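Local structure of uncharacterized protein TP-0789 domain-containing protein (Desulfovibrio piger ATCC 29098, 4Z48) at residues D27-A32 and K48-H53; Q21-Q26 and L228-G233; T161-Q166 and A180-K185. The protein is of unknown function but belongs to a LolA-like family, and so may bind lipid or lipoprotein cargo in the bacterial cell envelope. All blocks are in the same frame, centred on the assembly; numbering follows the deposited sequence.

Interaction 1. Residues D27-A32 and K48-H53; sequences DSYSEA and KTYSKH
T49 O accepts two hydrogen bonds, from S30 N in the carbonyl plane at 3.1 Å and from water 1 at 2.8 Å, and a CA-H...O contact from Y29. T49 N returns a bond to S30 O, and S28 and S51 form a second reciprocal pair, S28 N to S51 O and S51 N to S28 O, both 3.0 Å. Water 1 also meets S28 OG, whose chi1 of 60° sets it between the backbone N and the carbonyl carbon. Over the serine and threonine side chains water 3 joins S30 OG to T49 OG1.

On the face of Y29 and Y50 the two rings run side by side, their planes at 56°, with Y29 CD1 3.6 Å from Y50 CE2. Y29 OH donates to the anti lone pair of E31 OE2 at 2.7 Å. The hydroxyl lies alongside the K48 chain, K48 CE 3.2 Å from Y29 OH. Y238 stacks on Y50. K52 NZ reaches D236 and L234 O, and the D27 carboxylate accepts the amides of V232, G233 and L234. This is regular antiparallel pairing within the beta hairpin of strands 27-38 and 41-54.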
loop_
_atom_site.group_PDB
_atom_site.type_symbol
_atom_site.label_atom_id
_atom_site.label_comp_id
_atom_site.label_asym_id
_atom_site.label_seq_id
_atom_site.Cartn_x
_atom_site.Cartn_y
_atom_site.Cartn_z
ATOM N N ASP A 27 -2.353 -16.017 -1.759
ATOM C CA ASP A 27 -3.557 -15.193 -1.690
ATOM C C ASP A 27 -3.804 -14.774 -0.241
ATOM O O ASP A 27 -3.164 -15.302 0.674
ATOM C CB ASP A 27 -4.773 -15.925 -2.300
ATOM C CG ASP A 27 -5.410 -17.016 -1.468
ATOM O OD1 ASP A 27 -5.628 -16.794 -0.262
ATOM O OD2 ASP A 27 -5.811 -18.035 -2.051
ATOM N N SER A 28 -4.664 -13.795 -0.045
ATOM C CA SER A 28 -5.035 -13.322 1.283
ATOM C C SER A 28 -6.407 -12.656 1.305
ATOM O O SER A 28 -6.900 -12.130 0.303
ATOM C CB SER A 28 -4.002 -12.332 1.822
ATOM O OG SER A 28 -3.891 -11.197 0.988
ATOM N N TYR A 29 -6.984 -12.639 2.496
ATOM C CA TYR A 29 -8.251 -12.012 2.789
ATOM C C TYR A 29 -8.089 -11.203 4.036
ATOM O O TYR A 29 -7.414 -11.673 4.954
ATOM C CB TYR A 29 -9.326 -13.086 2.974
ATOM C CG TYR A 29 -10.609 -12.564 3.565
ATOM C CD1 TYR A 29 -11.565 -11.940 2.763
ATOM C CD2 TYR A 29 -10.847 -12.625 4.938
ATOM C CE1 TYR A 29 -12.759 -11.458 3.301
ATOM C CE2 TYR A 29 -12.034 -12.130 5.490
ATOM C CZ TYR A 29 -12.981 -11.543 4.664
ATOM O OH TYR A 29 -14.148 -11.042 5.170
ATOM N N SER A 30 -8.677 -9.995 4.089
ATOM C CA SER A 30 -8.720 -9.228 5.331
ATOM C C SER A 30 -9.933 -8.304 5.378
ATOM O O SER A 30 -10.597 -8.065 4.378
ATOM C CB SER A 30 -7.444 -8.438 5.584
ATOM O OG SER A 30 -7.347 -7.262 4.807
ATOM N N GLU A 31 -10.230 -7.847 6.582
ATOM C CA GLU A 31 -11.269 -6.879 6.885
ATOM C C GLU A 31 -10.599 -5.647 7.506
ATOM O O GLU A 31 -9.605 -5.760 8.239
ATOM C CB GLU A 31 -12.304 -7.497 7.832
ATOM C CG GLU A 31 -13.106 -8.604 7.179
ATOM C CD GLU A 31 -13.920 -9.429 8.151
ATOM O OE1 GLU A 31 -14.109 -8.974 9.298
ATOM O OE2 GLU A 31 -14.337 -10.546 7.778
ATOM N N ALA A 32 -11.085 -4.476 7.171
ATOM C CA ALA A 32 -10.491 -3.252 7.721
ATOM C C ALA A 32 -11.538 -2.208 8.020
ATOM O O ALA A 32 -12.612 -2.210 7.407
ATOM C CB ALA A 32 -9.469 -2.658 6.743
ATOM N N LYS A 48 -13.486 -4.970 2.821
ATOM C CA LYS A 48 -12.831 -6.272 2.745
ATOM C C LYS A 48 -11.866 -6.217 1.565
ATOM O O LYS A 48 -12.172 -5.591 0.542
ATOM C CB LYS A 48 -13.830 -7.435 2.594
ATOM C CG LYS A 48 -14.689 -7.710 3.828
ATOM C CD LYS A 48 -15.842 -8.642 3.500
ATOM C CE LYS A 48 -16.597 -9.024 4.756
ATOM N NZ LYS A 48 -17.469 -7.928 5.253
ATOM N N THR A 49 -10.678 -6.818 1.717
ATOM C CA THR A 49 -9.681 -6.878 0.663
ATOM C C THR A 49 -9.418 -8.335 0.290
ATOM O O THR A 49 -9.093 -9.137 1.149
ATOM C CB THR A 49 -8.355 -6.132 1.053
ATOM O OG1 THR A 49 -8.646 -4.769 1.389
ATOM C CG2 THR A 49 -7.336 -6.123 -0.089
ATOM N N TYR A 50 -9.469 -8.640 -1.002
ATOM C CA TYR A 50 -9.119 -9.968 -1.545
ATOM C C TYR A 50 -7.869 -9.800 -2.405
ATOM O O TYR A 50 -7.806 -8.840 -3.163
ATOM C CB TYR A 50 -10.283 -10.530 -2.393
ATOM C CG TYR A 50 -11.602 -10.609 -1.665
ATOM C CD1 TYR A 50 -12.458 -9.509 -1.606
ATOM C CD2 TYR A 50 -12.013 -11.791 -1.055
ATOM C CE1 TYR A 50 -13.664 -9.570 -0.913
ATOM C CE2 TYR A 50 -13.248 -11.881 -0.413
ATOM C CZ TYR A 50 -14.072 -10.768 -0.345
ATOM O OH TYR A 50 -15.284 -10.847 0.306
ATOM N N SER A 51 -6.850 -10.670 -2.261
ATOM C CA SER A 51 -5.645 -10.540 -3.093
ATOM C C SER A 51 -5.183 -11.894 -3.524
ATOM O O SER A 51 -5.403 -12.857 -2.795
ATOM C CB SER A 51 -4.513 -9.819 -2.356
ATOM O OG SER A 51 -4.990 -8.711 -1.614
ATOM N N LYS A 52 -4.567 -11.987 -4.705
ATOM C CA LYS A 52 -4.059 -13.234 -5.223
ATOM C C LYS A 52 -2.940 -12.953 -6.211
ATOM O O LYS A 52 -3.043 -12.013 -7.003
ATOM C CB LYS A 52 -5.193 -14.057 -5.869
ATOM C CG LYS A 52 -4.789 -15.477 -6.260
ATOM C CD LYS A 52 -5.940 -16.226 -6.895
ATOM C CE LYS A 52 -5.490 -17.596 -7.308
ATOM N NZ LYS A 52 -6.628 -18.414 -7.797
ATOM N N HIS A 53 -1.856 -13.753 -6.134
ATOM C CA HIS A 53 -0.708 -13.650 -7.031
ATOM C C HIS A 53 -1.054 -14.238 -8.376
ATOM O O HIS A 53 -1.897 -15.146 -8.472
ATOM C CB HIS A 53 0.541 -14.315 -6.416
ATOM C CG HIS A 53 1.164 -13.447 -5.373
ATOM N ND1 HIS A 53 0.644 -13.366 -4.100
ATOM C CD2 HIS A 53 2.144 -12.521 -5.496
ATOM C CE1 HIS A 53 1.378 -12.467 -3.461
ATOM N NE2 HIS A 53 2.270 -11.908 -4.268
HETATM O O HOH W 1 -6.316 -9.446 1.330
HETATM O O HOH W 2 -16.108 -12.374 2.911
HETATM O O HOH W 3 -9.305 -5.138 4.090
#

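Interaction 2. Residues Q21-Q26 and L228-G233; sequences QVDTSQ and LRYDVG
Three first torsions bring the polar groups together. D231 CG stands anti to its carbonyl carbon (chi1 -63°), which turns the carboxylate back toward the loop; D23 CG is anti to its backbone N (chi1 -176°); and S25 OG takes the crowded position between N and carbonyl carbon (chi1 79°), facing D23.

The one direct hydrogen bond between 21-26 and 228-233 runs from Q26 N to D231 OD1, 2.7 Å and nearly straight, entering along the syn lone pair on the side of OD2. The other oxygen, D231 OD2, accepts a hydrogen bond from water 4 at 2.7 Å, and the same water donates to T24 O, so the carboxylate holds the loop backbone at two points, once directly and once through solvent. D231 directly follows strand 219-230, and its positive phi marks the turn there.

Beside this bond, S25 packs on Y230: both S25 CB and S25 OG lie 3.4 Å from Y230 CD1, an oblique approach to the ring. L228 CD2 lies over one face of that ring, toward the rim, in the conformer given, and Y230 OH is hydrogen-bonded to T206 OG1. The serine is positioned from within its own loop. D23 OD1 takes S25 OG on its syn lone pair at 2.7 Å and S25 N from above the carboxylate plane at 3.2 Å, which closes an Asx turn.

D231 OD1 also accepts D27 N, so one oxygen gathers two successive backbone amides. D23 OD1 and both oxygens of D231 thus accept N-H or O-H donors; these would be expected to favour the ionised forms, while the like charge, 6.9 Å away between D23 OD1 and D231 OD1, would weakly oppose this.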
loop_
_atom_site.group_PDB
_atom_site.type_symbol
_atom_site.label_atom_id
_atom_site.label_comp_id
_atom_site.label_asym_id
_atom_site.label_seq_id
_atom_site.Cartn_x
_atom_site.Cartn_y
_atom_site.Cartn_z
ATOM N N GLN A 21 10.747 -10.573 0.163
ATOM C CA GLN A 21 10.630 -12.017 0.424
ATOM C C GLN A 21 9.748 -12.347 1.648
ATOM O O GLN A 21 9.422 -13.520 1.835
ATOM C CB GLN A 21 12.005 -12.669 0.578
ATOM C CG GLN A 21 12.629 -13.030 -0.784
ATOM C CD GLN A 21 14.142 -12.954 -0.811
ATOM O OE1 GLN A 21 14.835 -13.018 0.222
ATOM N NE2 GLN A 21 14.693 -12.842 -2.014
ATOM N N VAL A 22 9.348 -11.340 2.460
ATOM C CA VAL A 22 8.520 -11.563 3.674
ATOM C C VAL A 22 7.159 -12.215 3.311
ATOM O O VAL A 22 6.771 -13.214 3.927
ATOM C CB VAL A 22 8.332 -10.260 4.500
ATOM C CG1 VAL A 22 7.335 -10.459 5.653
ATOM C CG2 VAL A 22 9.683 -9.755 5.028
ATOM N N ASP A 23 6.480 -11.692 2.301
ATOM C CA ASP A 23 5.171 -12.213 1.900
ATOM C C ASP A 23 5.318 -13.471 1.013
ATOM O O ASP A 23 5.469 -13.362 -0.204
ATOM C CB ASP A 23 4.327 -11.126 1.202
ATOM C CG ASP A 23 2.914 -11.586 0.848
ATOM O OD1 ASP A 23 2.485 -12.641 1.366
ATOM O OD2 ASP A 23 2.241 -10.893 0.022
ATOM N N THR A 24 5.220 -14.666 1.639
ATOM C CA THR A 24 5.393 -15.961 0.965
ATOM C C THR A 24 4.025 -16.536 0.504
ATOM O O THR A 24 3.956 -17.643 -0.037
ATOM C CB THR A 24 6.126 -16.912 1.920
ATOM O OG1 THR A 24 5.396 -16.996 3.152
ATOM C CG2 THR A 24 7.569 -16.467 2.206
ATOM N N SER A 25 2.955 -15.789 0.733
ATOM C CA SER A 25 1.582 -16.205 0.418
ATOM C C SER A 25 1.252 -16.179 -1.062
ATOM O O SER A 25 1.880 -15.436 -1.808
ATOM C CB SER A 25 0.574 -15.327 1.150
ATOM O OG SER A 25 0.377 -14.069 0.532
ATOM N N GLN A 26 0.194 -16.926 -1.462
ATOM C CA GLN A 26 -0.343 -16.934 -2.827
ATOM C C GLN A 26 -1.626 -16.113 -2.883
ATOM O O GLN A 26 -1.956 -15.573 -3.933
ATOM C CB GLN A 26 -0.579 -18.363 -3.344
ATOM C CG GLN A 26 0.694 -19.004 -3.958
ATOM C CD GLN A 26 1.307 -18.196 -5.098
ATOM O OE1 GLN A 26 2.382 -17.589 -4.967
ATOM N NE2 GLN A 26 0.628 -18.149 -6.236
ATOM N N LEU A 228 -7.463 -11.250 9.285
ATOM C CA LEU A 228 -6.600 -11.474 8.127
ATOM C C LEU A 228 -6.188 -12.942 8.067
ATOM O O LEU A 228 -5.870 -13.576 9.079
ATOM C CB LEU A 228 -5.362 -10.547 8.089
ATOM C CG LEU A 228 -4.614 -10.436 6.726
ATOM C CD1 LEU A 228 -3.915 -9.119 6.599
ATOM C CD2 LEU A 228 -3.586 -11.541 6.537
ATOM N N ARG A 229 -6.259 -13.496 6.863
ATOM C CA ARG A 229 -5.913 -14.901 6.594
ATOM C C ARG A 229 -5.109 -15.016 5.305
ATOM O O ARG A 229 -5.332 -14.238 4.385
ATOM C CB ARG A 229 -7.188 -15.744 6.471
ATOM C CG ARG A 229 -7.910 -16.017 7.782
ATOM C CD ARG A 229 -8.473 -17.428 7.811
ATOM N NE ARG A 229 -9.538 -17.630 6.824
ATOM C CZ ARG A 229 -9.880 -18.815 6.327
ATOM N NH1 ARG A 229 -9.232 -19.911 6.701
ATOM N NH2 ARG A 229 -10.858 -18.910 5.436
ATOM N N TYR A 230 -4.177 -15.975 5.229
ATOM C CA TYR A 230 -3.416 -16.227 3.995
ATOM C C TYR A 230 -3.780 -17.575 3.381
ATOM O O TYR A 230 -4.181 -18.483 4.109
ATOM C CB TYR A 230 -1.917 -16.203 4.247
ATOM C CG TYR A 230 -1.379 -14.827 4.542
ATOM C CD1 TYR A 230 -1.293 -13.866 3.544
ATOM C CD2 TYR A 230 -0.909 -14.495 5.814
ATOM C CE1 TYR A 230 -0.770 -12.604 3.800
ATOM C CE2 TYR A 230 -0.399 -13.225 6.085
ATOM C CZ TYR A 230 -0.350 -12.278 5.073
ATOM O OH TYR A 230 0.127 -11.016 5.284
ATOM N N ASP A 231 -3.578 -17.722 2.055
ATOM C CA ASP A 231 -3.783 -18.969 1.304
ATOM C C ASP A 231 -5.119 -19.661 1.649
ATOM O O ASP A 231 -5.148 -20.835 2.028
ATOM C CB ASP A 231 -2.594 -19.910 1.515
ATOM C CG ASP A 231 -1.296 -19.319 0.987
ATOM O OD1 ASP A 231 -1.359 -18.318 0.292
ATOM O OD2 ASP A 231 -0.223 -19.885 1.268
ATOM N N VAL A 232 -6.215 -18.914 1.460
ATOM C CA VAL A 232 -7.588 -19.360 1.727
ATOM C C VAL A 232 -8.197 -20.081 0.509
ATOM O O VAL A 232 -9.274 -20.673 0.626
ATOM C CB VAL A 232 -8.494 -18.191 2.216
ATOM C CG1 VAL A 232 -8.002 -17.658 3.547
ATOM C CG2 VAL A 232 -8.563 -17.060 1.201
ATOM N N GLY A 233 -7.507 -20.021 -0.630
ATOM C CA GLY A 233 -7.952 -20.639 -1.874
ATOM C C GLY A 233 -8.965 -19.802 -2.633
ATOM O O GLY A 233 -10.008 -20.317 -3.047
HETATM O O HOH W 4 2.092 -19.954 -0.141
#

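Interaction 3. Residues T161-Q166 and A180-K185; sequences TQYSRQ and ADYYDK
The guanidinium of R165 lies flat on the ring of Y183, planes 16° apart, with NH2 over the centre of the face and CZ 3.8 Å from the ring centroid, a cation-pi stack. Water 5 accepts from R165 NH2 in the guanidinium plane and also meets Y183 OH, tying the tips of both groups.

On the opposite face of the hairpin, the Y182 ring lies between Q166 and Y163. The Q166 amide is stacked on one face of the Y182 ring, 6° from parallel, with NE2 over the centre, while the Y182 edge points into the face of Y163: Y182 CD2 comes 3.3 Å from Y163 CZ, planes at 65°. Q162 CG covers the opposite face of Y163.

Backbone bonds fix the strands beneath these side chains. Y183 N donates to R165 O at 3.0 Å, nearly along the C=O axis, and S164 N donates to Y183 O at 2.8 Å. Where the chain turns its corner, S164 OG donates to D184 O at 2.6 Å, from well above the carbonyl plane. K185, bent along its chain, donates from NZ to T161 O at 2.8 Å. Y163 O is buried by the contact without a polar partner.

Further out, T161 OG1 accepts Y163 N at 3.2 Å, an ST turn, and is also hydrogen-bonded to E122. D123 holds Y163 OH, R153 NE holds Q166 OE1, and R188 pairs with D184. The whole is the corner end of the beta hairpin of strands 163-171 and 177-184, part of an antiparallel framework consistent with the LolA-like fold.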
loop_
_atom_site.group_PDB
_atom_site.type_symbol
_atom_site.label_atom_id
_atom_site.label_comp_id
_atom_site.label_asym_id
_atom_site.label_seq_id
_atom_site.Cartn_x
_atom_site.Cartn_y
_atom_site.Cartn_z
ATOM N N THR A 161 4.603 8.817 -10.510
ATOM C CA THR A 161 4.376 8.852 -9.052
ATOM C C THR A 161 4.356 10.293 -8.583
ATOM O O THR A 161 4.962 11.151 -9.218
ATOM C CB THR A 161 5.484 8.020 -8.304
ATOM O OG1 THR A 161 5.324 8.151 -6.886
ATOM C CG2 THR A 161 6.904 8.424 -8.690
ATOM N N GLN A 162 3.680 10.571 -7.471
ATOM C CA GLN A 162 3.688 11.944 -6.966
ATOM C C GLN A 162 4.935 12.172 -6.077
ATOM O O GLN A 162 5.226 13.305 -5.690
ATOM C CB GLN A 162 2.398 12.208 -6.160
ATOM C CG GLN A 162 2.407 11.557 -4.807
ATOM C CD GLN A 162 1.072 11.593 -4.130
ATOM O OE1 GLN A 162 0.287 10.649 -4.238
ATOM N NE2 GLN A 162 0.803 12.678 -3.402
ATOM N N TYR A 163 5.638 11.088 -5.721
ATOM C CA TYR A 163 6.731 11.207 -4.773
ATOM C C TYR A 163 8.101 11.331 -5.419
ATOM O O TYR A 163 8.360 10.743 -6.467
ATOM C CB TYR A 163 6.740 10.020 -3.805
ATOM C CG TYR A 163 5.389 9.728 -3.193
ATOM C CD1 TYR A 163 4.772 10.645 -2.346
ATOM C CD2 TYR A 163 4.713 8.544 -3.482
ATOM C CE1 TYR A 163 3.546 10.358 -1.737
ATOM C CE2 TYR A 163 3.462 8.263 -2.910
ATOM C CZ TYR A 163 2.875 9.185 -2.064
ATOM O OH TYR A 163 1.672 8.857 -1.497
ATOM N N SER A 164 8.963 12.110 -4.775
ATOM C CA SER A 164 10.337 12.300 -5.234
ATOM C C SER A 164 11.247 11.322 -4.515
ATOM O O SER A 164 12.257 10.894 -5.081
ATOM C CB SER A 164 10.804 13.727 -4.989
ATOM O OG SER A 164 10.703 14.035 -3.610
ATOM N N ARG A 165 10.898 10.987 -3.257
ATOM C CA ARG A 165 11.711 10.088 -2.440
ATOM C C ARG A 165 10.954 9.711 -1.172
ATOM O O ARG A 165 10.060 10.436 -0.716
ATOM C CB ARG A 165 13.082 10.730 -2.125
ATOM C CG ARG A 165 13.262 11.365 -0.750
ATOM C CD ARG A 165 14.510 12.216 -0.687
ATOM N NE ARG A 165 14.244 13.405 0.118
ATOM C CZ ARG A 165 14.507 13.494 1.412
ATOM N NH1 ARG A 165 15.089 12.485 2.048
ATOM N NH2 ARG A 165 14.208 14.602 2.079
ATOM N N GLN A 166 11.274 8.535 -0.657
ATOM C CA GLN A 166 10.694 7.968 0.535
ATOM C C GLN A 166 11.776 7.467 1.474
ATOM O O GLN A 166 12.658 6.715 1.052
ATOM C CB GLN A 166 9.734 6.816 0.197
ATOM C CG GLN A 166 8.551 7.276 -0.696
ATOM C CD GLN A 166 7.738 6.115 -1.182
ATOM O OE1 GLN A 166 8.082 4.944 -0.966
ATOM N NE2 GLN A 166 6.607 6.417 -1.797
ATOM N N ALA A 180 7.562 5.661 7.745
ATOM C CA ALA A 180 8.076 6.166 6.468
ATOM C C ALA A 180 7.646 7.610 6.243
ATOM O O ALA A 180 6.552 8.029 6.650
ATOM C CB ALA A 180 7.675 5.293 5.291
ATOM N N ASP A 181 8.565 8.387 5.677
ATOM C CA ASP A 181 8.338 9.778 5.309
ATOM C C ASP A 181 8.336 9.867 3.819
ATOM O O ASP A 181 9.252 9.344 3.193
ATOM C CB ASP A 181 9.385 10.705 5.914
ATOM C CG ASP A 181 9.262 10.925 7.414
ATOM O OD1 ASP A 181 8.212 10.585 7.980
ATOM O OD2 ASP A 181 10.232 11.438 8.021
ATOM N N TYR A 182 7.291 10.499 3.233
ATOM C CA TYR A 182 7.128 10.668 1.786
ATOM C C TYR A 182 7.296 12.120 1.414
ATOM O O TYR A 182 6.750 13.000 2.087
ATOM C CB TYR A 182 5.742 10.170 1.294
ATOM C CG TYR A 182 5.482 8.675 1.267
ATOM C CD1 TYR A 182 6.359 7.775 1.875
ATOM C CD2 TYR A 182 4.299 8.168 0.736
ATOM C CE1 TYR A 182 6.090 6.402 1.893
ATOM C CE2 TYR A 182 4.035 6.800 0.721
ATOM C CZ TYR A 182 4.921 5.922 1.315
ATOM O OH TYR A 182 4.621 4.579 1.310
ATOM N N TYR A 183 8.053 12.368 0.327
ATOM C CA TYR A 183 8.374 13.694 -0.157
ATOM C C TYR A 183 7.787 13.921 -1.547
ATOM O O TYR A 183 7.785 13.005 -2.369
ATOM C CB TYR A 183 9.894 13.880 -0.144
ATOM C CG TYR A 183 10.438 13.908 1.272
ATOM C CD1 TYR A 183 10.805 12.727 1.927
ATOM C CD2 TYR A 183 10.505 15.099 1.987
ATOM C CE1 TYR A 183 11.293 12.750 3.238
ATOM C CE2 TYR A 183 10.987 15.131 3.296
ATOM C CZ TYR A 183 11.344 13.952 3.929
ATOM O OH TYR A 183 11.780 14.009 5.230
ATOM N N ASP A 184 7.276 15.132 -1.791
ATOM C CA ASP A 184 6.650 15.491 -3.064
ATOM C C ASP A 184 7.731 15.957 -4.069
ATOM O O ASP A 184 8.923 15.986 -3.718
ATOM C CB ASP A 184 5.518 16.548 -2.884
ATOM C CG ASP A 184 5.899 17.963 -2.438
ATOM O OD1 ASP A 184 7.112 18.295 -2.453
ATOM O OD2 ASP A 184 4.977 18.747 -2.085
ATOM N N LYS A 185 7.308 16.354 -5.289
ATOM C CA LYS A 185 8.240 16.786 -6.350
ATOM C C LYS A 185 8.951 18.112 -6.028
ATOM O O LYS A 185 9.902 18.475 -6.734
ATOM C CB LYS A 185 7.529 16.902 -7.718
ATOM C CG LYS A 185 6.830 15.636 -8.197
ATOM C CD LYS A 185 7.781 14.527 -8.533
ATOM C CE LYS A 185 7.328 13.857 -9.792
ATOM N NZ LYS A 185 7.477 12.386 -9.680
HETATM O O HOH W 5 14.771 14.802 4.819
#

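Interactions 1 and 2 adjoin, their centres 9 Å apart, because strand 27-38 lies between its hairpin partner 41-54 and strand 219-230. D27 is the shared residue: D27 O accepts from D231 N at 2.8 Å, alongside the bonds that its N and carboxylate make to 231-233, so the start of the hairpin and the exit of the last strand share one polar junction. Interaction 3 lies on the opposite side of the chain's centre, with centres 26 Å from interaction 1 and 28 Å from interaction 2 and nearest atoms about 16 and 15 Å away; strands 204-214 and 189-201 intervene between 219-230 and strand 177-184 of interaction 3.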